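Local coordinates for metalloregulator ScaR (Streptococcus gordonii, PDB 3HRS), which acts as a manganese-activated transcriptional repressor of the DtxR/MntR family, working as a homodimer that probably binds operator DNA, at the interface of chains A and B. Sequence-based numbering; all coordinates share one arbitrary frame. Chains: chain A/B, Metalloregulator ScaR.

Contact 1: the interface of chains A and B. Residues chain A 107, 111-112, 115; chain B 86-88, 92.
A:Arg111 NE approaches the backbone carbonyl O of B:Leu86 at 3.0 Å, but the hydrogen points poorly and the bond is weak. The arginine chain gets there by folding back at chi2 and chi3 (-51° and -53°), which turns NE towards the carbonyl. The second polar contact is not a hydrogen bond: carboxylate OE1 of B:Glu92 lies above the ring plane of A:His107, beyond the CE1-NE2 side, 3.1 Å from imidazole NE2. Neither an N-H nor a lone pair of NE2 would aim at it from there, and ring carbon CE1 comes as close, so any attraction is probably electrostatic. The two side chains meet at about a right angle, with their planes 59° apart.

On the other face of the imidazole, A:Arg111 CG lies 3.7 Å above the plane, towards the rim; the ring is held between the two and its rotation is probably limited. A:His107 and B:Tyr88 come from opposite directions, with CE1 of the histidine 3.5 Å from CE1 of the tyrosine.

Apolar packing centres on the CD2 methyl of B:Leu86. It sits 3.5 Å from A:Arg111 CB and 3.6 Å from A:Leu112 CA, with A:Leu115 CB farther along at 4.0 Å.

All the chain A residues belong to helix 106-115, which rests on the turn of chain B leading into helix 90-101, in the dimerisation domain.

Contact 2: the interface of chains A and B. Residues chain A 81-82, 86, 100, 108; chain B 81, 108, 112, 115.
B:Phe108 is pushed in among A:Leu86, A:Leu82, A:Leu100 and A:Phe81, and its ring is the main chain B element of this hydrophobic patch. From CB the ring leaves with CG anti to the backbone N (chi1 -174°), which carries it away from helix 106-115 and into chain A. CD1 is the first ring atom beyond CG to meet the partner: the CD1 methyl of A:Leu86 is 3.7 Å away. That methyl rides over the ring face, 3.9 Å from the centroid and shifted towards the rim, in a CH-pi contact. CE1 is the most heavily packed atom. Besides the same methyl, it meets A:Leu100 CD2 at 3.8 Å, which comes from the other side of the ring plane, and A:Leu82 CD2 at 3.9 Å. At the tip, CZ reaches A:Phe81 CE2 at 3.8 Å. Here A:Phe81 offers its edge, for CE1 of B:Phe108 lies in the plane of that ring.

A:Phe81 then continues to its own counterpart. The two Phe81 side chains arrive from opposite directions, as expected of residues paired by the dimer two-fold, and their CZ atoms stand 3.7 Å apart. A:Leu86 closes one flank with its other methyl, crossing B:Leu115 at about a right angle.

The two-fold twin of the Phe81-Phe108 meeting brings CE1 of A:Phe108 to 4.2 Å from CE2 of B:Phe81.

Contact 3: the interface of chains A and B. Residues chain A 82, 86, 88, 96; chain B 105, 107-108.
The phenol ring of A:Tyr88 is covered on one face by B:His107, whose NE2 stands 3.7 Å above the plane over the ring centre. A:Leu82 CD1 lies under the opposite face, towards the rim, and the carboxyl carbon of A:Glu96 lies in plane at the edge. B:His107 is met at its own edge by A:Glu96 OE2, in the imidazole plane, although that oxygen faces ring carbon CD2; the two planes are 64° apart.

A:Glu96 OE1 is the polar hub. B:Ser105 OG donates to it across the interface at 2.5 Å, and the hydroxyl A:Tyr88 OH donates at 2.6 Å from the opposite face of the carboxylate. Water 1 is a further partner at 2.7 Å from OE1, and also bonds B:Ser105 N at 2.8 Å. B:Ser105 OG takes the crowded position between backbone N and carbonyl carbon (chi1 63°), where it also accepts from B:Phe108 N at 3.2 Å. That bond caps the helix, and the positive helix end may favour a charged carboxylate.

The site joins the start of chain B helix 106-115 to helix 90-101 of chain A and the turn before it.

Contact 1: the interface of chains A and B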
ATOM      1  N   HIS A 107      -8.212   6.168  -4.635  1.00 75.31           N
ATOM      2  CA  HIS A 107      -8.448   7.035  -3.490  1.00 69.98           C
ATOM      3  C   HIS A 107      -7.196   7.083  -2.591  1.00 70.13           C
ATOM      4  O   HIS A 107      -6.895   8.113  -1.968  1.00 63.02           O
ATOM      5  CB  HIS A 107      -9.686   6.559  -2.715  1.00 57.15           C
ATOM      6  CG  HIS A 107      -9.919   7.275  -1.417  1.00 68.22           C
ATOM      7  ND1 HIS A 107      -9.742   6.665  -0.188  1.00 68.79           N
ATOM      8  CD2 HIS A 107     -10.354   8.532  -1.151  1.00 74.62           C
ATOM      9  CE1 HIS A 107     -10.037   7.521   0.776  1.00 71.01           C
ATOM     10  NE2 HIS A 107     -10.415   8.661   0.219  1.00 77.00           N
ATOM     11  N   ARG A 111      -5.230  10.569  -1.715  1.00 53.18           N
ATOM     12  CA  ARG A 111      -4.841  10.996  -0.368  1.00 59.91           C
ATOM     13  C   ARG A 111      -3.306  11.145  -0.267  1.00 61.29           C
ATOM     14  O   ARG A 111      -2.798  12.154   0.238  1.00 57.80           O
ATOM     15  CB  ARG A 111      -5.378  10.022   0.680  1.00 57.76           C
ATOM     16  CG  ARG A 111      -6.883   9.762   0.582  1.00 70.13           C
ATOM     17  CD  ARG A 111      -7.667  11.047   0.548  1.00 76.10           C
ATOM     18  NE  ARG A 111      -7.304  11.903   1.664  1.00 83.64           N
ATOM     19  CZ  ARG A 111      -7.940  13.023   1.994  1.00101.35           C
ATOM     20  NH1 ARG A 111      -8.994  13.431   1.292  1.00108.50           N
ATOM     21  NH2 ARG A 111      -7.524  13.735   3.038  1.00105.40           N
ATOM     22  N   LEU A 112      -2.598  10.130  -0.769  1.00 55.27           N
ATOM     23  CA  LEU A 112      -1.157  10.110  -0.857  1.00 50.22           C
ATOM     24  C   LEU A 112      -0.638  11.414  -1.411  1.00 54.80           C
ATOM     25  O   LEU A 112       0.309  11.976  -0.893  1.00 54.29           O
ATOM     26  CB  LEU A 112      -0.709   8.994  -1.790  1.00 47.64           C
ATOM     27  CG  LEU A 112       0.509   8.175  -1.358  1.00 55.82           C
ATOM     28  CD1 LEU A 112       1.419   8.017  -2.538  1.00 50.81           C
ATOM     29  CD2 LEU A 112       1.257   8.787  -0.141  1.00 47.80           C
ATOM     30  N   LEU A 115      -0.816  14.025   1.085  1.00 47.12           N
ATOM     31  CA  LEU A 115       0.152  13.773   2.145  1.00 51.60           C
ATOM     32  C   LEU A 115       1.549  14.248   1.735  1.00 55.73           C
ATOM     33  O   LEU A 115       2.290  14.797   2.552  1.00 66.22           O
ATOM     34  CB  LEU A 115       0.217  12.288   2.442  1.00 50.95           C
ATOM     35  CG  LEU A 115       1.219  12.000   3.536  1.00 51.25           C
ATOM     36  CD1 LEU A 115       0.821  12.851   4.712  1.00 51.27           C
ATOM     37  CD2 LEU A 115       1.243  10.496   3.883  1.00 48.26           C
TER
ATOM     38  N   LEU B  86      -3.687   9.617   5.899  1.00 60.28           N
ATOM     39  CA  LEU B  86      -4.424   9.736   4.638  1.00 58.93           C
ATOM     40  C   LEU B  86      -5.862  10.160   4.912  1.00 67.68           C
ATOM     41  O   LEU B  86      -6.697  10.188   4.004  1.00 65.78           O
ATOM     42  CB  LEU B  86      -4.350   8.459   3.793  1.00 51.87           C
ATOM     43  CG  LEU B  86      -2.928   8.132   3.312  1.00 59.84           C
ATOM     44  CD1 LEU B  86      -2.867   6.785   2.602  1.00 53.84           C
ATOM     45  CD2 LEU B  86      -2.409   9.244   2.410  1.00 66.03           C
ATOM     46  N   GLY B  87      -6.146  10.503   6.169  1.00 74.11           N
ATOM     47  CA  GLY B  87      -7.467  11.009   6.533  1.00 77.47           C
ATOM     48  C   GLY B  87      -8.657  10.095   6.257  1.00 73.02           C
ATOM     49  O   GLY B  87      -9.812  10.543   6.218  1.00 79.65           O
ATOM     50  N   TYR B  88      -8.370   8.812   6.061  1.00 70.87           N
ATOM     51  CA  TYR B  88      -9.398   7.786   5.891  1.00 78.81           C
ATOM     52  C   TYR B  88     -10.452   7.823   6.990  1.00 82.33           C
ATOM     53  O   TYR B  88     -10.144   8.140   8.142  1.00 87.23           O
ATOM     54  CB  TYR B  88      -8.751   6.404   5.885  1.00 77.37           C
ATOM     55  CG  TYR B  88      -8.246   5.968   4.538  1.00 82.83           C
ATOM     56  CD1 TYR B  88      -7.632   6.871   3.678  1.00 81.39           C
ATOM     57  CD2 TYR B  88      -8.381   4.649   4.120  1.00 86.98           C
ATOM     58  CE1 TYR B  88      -7.177   6.469   2.430  1.00 78.13           C
ATOM     59  CE2 TYR B  88      -7.923   4.239   2.879  1.00 84.13           C
ATOM     60  CZ  TYR B  88      -7.317   5.149   2.044  1.00 79.19           C
ATOM     61  OH  TYR B  88      -6.857   4.743   0.816  1.00 80.75           O
ATOM     62  N   GLU B  92     -13.982   4.123   4.815  1.00 88.11           N
ATOM     63  CA  GLU B  92     -12.902   3.959   3.845  1.00 79.30           C
ATOM     64  C   GLU B  92     -11.962   2.839   4.258  1.00 74.14           C
ATOM     65  O   GLU B  92     -11.597   1.984   3.440  1.00 70.78           O
ATOM     66  CB  GLU B  92     -12.130   5.264   3.675  1.00 83.80           C
ATOM     67  CG  GLU B  92     -13.012   6.479   3.773  1.00 90.26           C
ATOM     68  CD  GLU B  92     -12.526   7.642   2.944  1.00 88.80           C
ATOM     69  OE1 GLU B  92     -12.984   7.764   1.789  1.00 83.86           O
ATOM     70  OE2 GLU B  92     -11.684   8.427   3.434  1.00 96.85           O
TER

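Contact 2: the interface of chains A and B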
ATOM      1  N   PHE A  81       6.656   8.565  -2.455  1.00 46.57           N
ATOM      2  CA  PHE A  81       6.380   8.187  -1.073  1.00 52.56           C
ATOM      3  C   PHE A  81       7.447   7.218  -0.552  1.00 53.58           C
ATOM      4  O   PHE A  81       7.992   7.428   0.506  1.00 51.93           O
ATOM      5  CB  PHE A  81       4.960   7.610  -0.901  1.00 43.53           C
ATOM      6  CG  PHE A  81       4.694   7.013   0.466  1.00 44.80           C
ATOM      7  CD1 PHE A  81       4.446   7.828   1.561  1.00 46.91           C
ATOM      8  CD2 PHE A  81       4.665   5.630   0.646  1.00 44.32           C
ATOM      9  CE1 PHE A  81       4.171   7.270   2.823  1.00 52.99           C
ATOM     10  CE2 PHE A  81       4.383   5.061   1.901  1.00 39.07           C
ATOM     11  CZ  PHE A  81       4.137   5.877   2.988  1.00 43.75           C
ATOM     12  N   LEU A  82       7.739   6.166  -1.303  1.00 54.71           N
ATOM     13  CA  LEU A  82       8.645   5.130  -0.833  1.00 53.94           C
ATOM     14  C   LEU A  82      10.037   5.642  -0.524  1.00 67.68           C
ATOM     15  O   LEU A  82      10.621   5.289   0.518  1.00 72.04           O
ATOM     16  CB  LEU A  82       8.727   3.971  -1.819  1.00 54.36           C
ATOM     17  CG  LEU A  82       7.379   3.246  -1.904  1.00 61.76           C
ATOM     18  CD1 LEU A  82       7.537   1.929  -2.636  1.00 56.81           C
ATOM     19  CD2 LEU A  82       6.808   3.040  -0.497  1.00 56.86           C
ATOM     20  N   LEU A  86       9.824   6.568   3.396  1.00 44.63           N
ATOM     21  CA  LEU A  86      10.253   5.289   3.969  1.00 45.90           C
ATOM     22  C   LEU A  86      11.722   4.952   3.728  1.00 52.23           C
ATOM     23  O   LEU A  86      12.177   3.874   4.090  1.00 55.57           O
ATOM     24  CB  LEU A  86       9.365   4.161   3.453  1.00 50.74           C
ATOM     25  CG  LEU A  86       7.854   4.407   3.633  1.00 57.25           C
ATOM     26  CD1 LEU A  86       7.064   3.128   3.357  1.00 52.09           C
ATOM     27  CD2 LEU A  86       7.549   4.926   5.040  1.00 58.04           C
ATOM     28  N   LEU A 100       2.494  -2.744  -5.191  1.00 69.74           N
ATOM     29  CA  LEU A 100       1.678  -1.706  -4.572  1.00 70.56           C
ATOM     30  C   LEU A 100       0.906  -0.987  -5.658  1.00 73.79           C
ATOM     31  O   LEU A 100      -0.287  -0.712  -5.490  1.00 73.82           O
ATOM     32  CB  LEU A 100       2.499  -0.727  -3.735  1.00 69.07           C
ATOM     33  CG  LEU A 100       2.747  -1.179  -2.303  1.00 74.67           C
ATOM     34  CD1 LEU A 100       3.539  -2.462  -2.325  1.00 81.31           C
ATOM     35  CD2 LEU A 100       3.516  -0.118  -1.530  1.00 76.35           C
ATOM     36  N   PHE A 108      -6.483   5.965  -2.514  1.00 69.09           N
ATOM     37  CA  PHE A 108      -5.213   5.939  -1.808  1.00 71.79           C
ATOM     38  C   PHE A 108      -4.301   6.948  -2.507  1.00 69.80           C
ATOM     39  O   PHE A 108      -3.699   7.803  -1.884  1.00 63.80           O
ATOM     40  CB  PHE A 108      -4.594   4.532  -1.853  1.00 66.06           C
ATOM     41  CG  PHE A 108      -3.299   4.412  -1.096  1.00 63.98           C
ATOM     42  CD1 PHE A 108      -3.293   4.031   0.254  1.00 57.43           C
ATOM     43  CD2 PHE A 108      -2.081   4.686  -1.720  1.00 68.71           C
ATOM     44  CE1 PHE A 108      -2.093   3.915   0.970  1.00 57.08           C
ATOM     45  CE2 PHE A 108      -0.866   4.581  -1.014  1.00 61.83           C
ATOM     46  CZ  PHE A 108      -0.872   4.193   0.328  1.00 55.74           C
TER
ATOM     47  N   PHE B  81      -1.569   4.945  10.001  1.00 80.05           N
ATOM     48  CA  PHE B  81      -1.215   5.636   8.777  1.00 79.02           C
ATOM     49  C   PHE B  81      -2.450   6.089   8.000  1.00 71.11           C
ATOM     50  O   PHE B  81      -2.574   7.277   7.718  1.00 70.17           O
ATOM     51  CB  PHE B  81      -0.276   4.798   7.906  1.00 72.95           C
ATOM     52  CG  PHE B  81       0.107   5.479   6.636  1.00 60.45           C
ATOM     53  CD1 PHE B  81       0.972   6.554   6.653  1.00 56.17           C
ATOM     54  CD2 PHE B  81      -0.425   5.069   5.428  1.00 55.90           C
ATOM     55  CE1 PHE B  81       1.316   7.200   5.479  1.00 61.01           C
ATOM     56  CE2 PHE B  81      -0.073   5.711   4.248  1.00 52.42           C
ATOM     57  CZ  PHE B  81       0.799   6.774   4.277  1.00 51.62           C
ATOM     58  N   PHE B 108       8.123  -2.650   4.511  1.00 72.54           N
ATOM     59  CA  PHE B 108       7.222  -1.509   4.454  1.00 66.09           C
ATOM     60  C   PHE B 108       6.785  -1.201   5.875  1.00 65.96           C
ATOM     61  O   PHE B 108       6.769  -0.059   6.312  1.00 68.51           O
ATOM     62  CB  PHE B 108       6.014  -1.842   3.559  1.00 59.88           C
ATOM     63  CG  PHE B 108       5.090  -0.680   3.315  1.00 57.66           C
ATOM     64  CD1 PHE B 108       5.221   0.102   2.182  1.00 62.91           C
ATOM     65  CD2 PHE B 108       4.082  -0.374   4.222  1.00 58.62           C
ATOM     66  CE1 PHE B 108       4.365   1.185   1.946  1.00 59.34           C
ATOM     67  CE2 PHE B 108       3.225   0.693   4.004  1.00 58.59           C
ATOM     68  CZ  PHE B 108       3.371   1.479   2.861  1.00 55.48           C
ATOM     69  N   LEU B 112       7.245   2.089   8.062  1.00 64.05           N
ATOM     70  CA  LEU B 112       6.053   2.825   8.420  1.00 62.40           C
ATOM     71  C   LEU B 112       6.135   3.137   9.899  1.00 63.99           C
ATOM     72  O   LEU B 112       5.802   4.236  10.339  1.00 62.63           O
ATOM     73  CB  LEU B 112       4.830   1.970   8.136  1.00 67.62           C
ATOM     74  CG  LEU B 112       3.634   2.667   7.515  1.00 73.02           C
ATOM     75  CD1 LEU B 112       2.399   1.956   7.988  1.00 79.58           C
ATOM     76  CD2 LEU B 112       3.587   4.122   7.919  1.00 77.71           C
ATOM     77  N   LEU B 115       8.426   6.069  10.333  1.00 58.10           N
ATOM     78  CA  LEU B 115       7.849   7.317   9.859  1.00 58.65           C
ATOM     79  C   LEU B 115       6.821   7.835  10.863  1.00 71.71           C
ATOM     80  O   LEU B 115       6.692   9.043  11.065  1.00 75.87           O
ATOM     81  CB  LEU B 115       7.222   7.148   8.477  1.00 54.06           C
ATOM     82  CG  LEU B 115       6.437   8.375   8.037  1.00 53.13           C
ATOM     83  CD1 LEU B 115       7.372   9.554   7.781  1.00 55.11           C
ATOM     84  CD2 LEU B 115       5.627   8.050   6.817  1.00 51.13           C
TER

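Contact 3: the interface of chains A and B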
ATOM      1  N   LEU A  82       7.739   6.166  -1.303  1.00 54.71           N
ATOM      2  CA  LEU A  82       8.645   5.130  -0.833  1.00 53.94           C
ATOM      3  C   LEU A  82      10.037   5.642  -0.524  1.00 67.68           C
ATOM      4  O   LEU A  82      10.621   5.289   0.518  1.00 72.04           O
ATOM      5  CB  LEU A  82       8.727   3.971  -1.819  1.00 54.36           C
ATOM      6  CG  LEU A  82       7.379   3.246  -1.904  1.00 61.76           C
ATOM      7  CD1 LEU A  82       7.537   1.929  -2.636  1.00 56.81           C
ATOM      8  CD2 LEU A  82       6.808   3.040  -0.497  1.00 56.86           C
ATOM      9  N   LEU A  86       9.824   6.568   3.396  1.00 44.63           N
ATOM     10  CA  LEU A  86      10.253   5.289   3.969  1.00 45.90           C
ATOM     11  C   LEU A  86      11.722   4.952   3.728  1.00 52.23           C
ATOM     12  O   LEU A  86      12.177   3.874   4.090  1.00 55.57           O
ATOM     13  CB  LEU A  86       9.365   4.161   3.453  1.00 50.74           C
ATOM     14  CG  LEU A  86       7.854   4.407   3.633  1.00 57.25           C
ATOM     15  CD1 LEU A  86       7.064   3.128   3.357  1.00 52.09           C
ATOM     16  CD2 LEU A  86       7.549   4.926   5.040  1.00 58.04           C
ATOM     17  N   TYR A  88      13.270   4.038   1.030  1.00 54.88           N
ATOM     18  CA  TYR A  88      13.523   2.916   0.115  1.00 60.52           C
ATOM     19  C   TYR A  88      14.748   3.110  -0.778  1.00 59.49           C
ATOM     20  O   TYR A  88      15.069   4.229  -1.195  1.00 54.30           O
ATOM     21  CB  TYR A  88      12.283   2.625  -0.755  1.00 67.88           C
ATOM     22  CG  TYR A  88      11.299   1.634  -0.128  1.00 64.02           C
ATOM     23  CD1 TYR A  88      10.675   1.909   1.072  1.00 56.04           C
ATOM     24  CD2 TYR A  88      11.014   0.432  -0.739  1.00 64.40           C
ATOM     25  CE1 TYR A  88       9.819   1.023   1.641  1.00 58.45           C
ATOM     26  CE2 TYR A  88      10.143  -0.463  -0.172  1.00 59.11           C
ATOM     27  CZ  TYR A  88       9.547  -0.163   1.011  1.00 61.39           C
ATOM     28  OH  TYR A  88       8.662  -1.055   1.578  1.00 66.01           O
ATOM     29  N   GLU A  96       9.387  -4.080  -4.636  1.00 76.89           N
ATOM     30  CA  GLU A  96       8.102  -3.823  -3.982  1.00 73.50           C
ATOM     31  C   GLU A  96       7.121  -2.925  -4.731  1.00 78.73           C
ATOM     32  O   GLU A  96       5.914  -3.186  -4.727  1.00 87.73           O
ATOM     33  CB  GLU A  96       8.330  -3.264  -2.578  1.00 70.75           C
ATOM     34  CG  GLU A  96       8.973  -4.252  -1.637  1.00 70.67           C
ATOM     35  CD  GLU A  96       9.238  -3.664  -0.272  1.00 71.66           C
ATOM     36  OE1 GLU A  96       8.260  -3.308   0.411  1.00 70.49           O
ATOM     37  OE2 GLU A  96      10.425  -3.559   0.113  1.00 68.83           O
TER
ATOM     38  N   SER B 105       4.971  -5.516   2.492  1.00 78.30           N
ATOM     39  CA  SER B 105       6.008  -6.371   3.048  1.00 82.66           C
ATOM     40  C   SER B 105       6.336  -5.994   4.479  1.00 79.43           C
ATOM     41  O   SER B 105       5.953  -4.939   4.951  1.00 81.98           O
ATOM     42  CB  SER B 105       7.274  -6.225   2.220  1.00 84.09           C
ATOM     43  OG  SER B 105       7.746  -4.897   2.311  1.00 81.05           O
ATOM     44  N   HIS B 107       9.196  -5.166   5.458  1.00 72.89           N
ATOM     45  CA  HIS B 107      10.005  -3.972   5.285  1.00 72.53           C
ATOM     46  C   HIS B 107       9.139  -2.706   5.364  1.00 74.29           C
ATOM     47  O   HIS B 107       9.381  -1.808   6.184  1.00 72.26           O
ATOM     48  CB  HIS B 107      10.754  -4.049   3.951  1.00 68.03           C
ATOM     49  CG  HIS B 107      11.585  -2.843   3.647  1.00 74.13           C
ATOM     50  ND1 HIS B 107      12.289  -2.161   4.614  1.00 83.19           N
ATOM     51  CD2 HIS B 107      11.842  -2.206   2.478  1.00 75.80           C
ATOM     52  CE1 HIS B 107      12.934  -1.150   4.056  1.00 84.00           C
ATOM     53  NE2 HIS B 107      12.677  -1.153   2.762  1.00 75.84           N
ATOM     54  N   PHE B 108       8.123  -2.650   4.511  1.00 72.54           N
ATOM     55  CA  PHE B 108       7.222  -1.509   4.454  1.00 66.09           C
ATOM     56  C   PHE B 108       6.785  -1.201   5.875  1.00 65.96           C
ATOM     57  O   PHE B 108       6.769  -0.059   6.312  1.00 68.51           O
ATOM     58  CB  PHE B 108       6.014  -1.842   3.559  1.00 59.88           C
ATOM     59  CG  PHE B 108       5.090  -0.680   3.315  1.00 57.66           C
ATOM     60  CD1 PHE B 108       5.221   0.102   2.182  1.00 62.91           C
ATOM     61  CD2 PHE B 108       4.082  -0.374   4.222  1.00 58.62           C
ATOM     62  CE1 PHE B 108       4.365   1.185   1.946  1.00 59.34           C
ATOM     63  CE2 PHE B 108       3.225   0.693   4.004  1.00 58.59           C
ATOM     64  CZ  PHE B 108       3.371   1.479   2.861  1.00 55.48           C
TER
HETATM   65  O   HOH W   1       5.572  -3.592   0.485  1.00 65.85           O

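Contacts 2 and 3 adjoin, with C-alpha centres about 6 Å apart, and share A:Leu82, A:Leu86 and B:Phe108. Contact 1 lies about 12 Å from contact 2 and 18 Å from contact 3. By the two-fold, His107 meets Tyr88 in both contact 1 and contact 3, but the imidazole is turned differently and meets a different glutamate. Polar clusters thus flank the greasy centre of contact 2. Helix 106-115 serves all three, building the homodimer. Helix 62-84 also carries Glu79, a zinc ligand in another structure; metal binding and dimer packing may be linked, though this apo model alone does not show it.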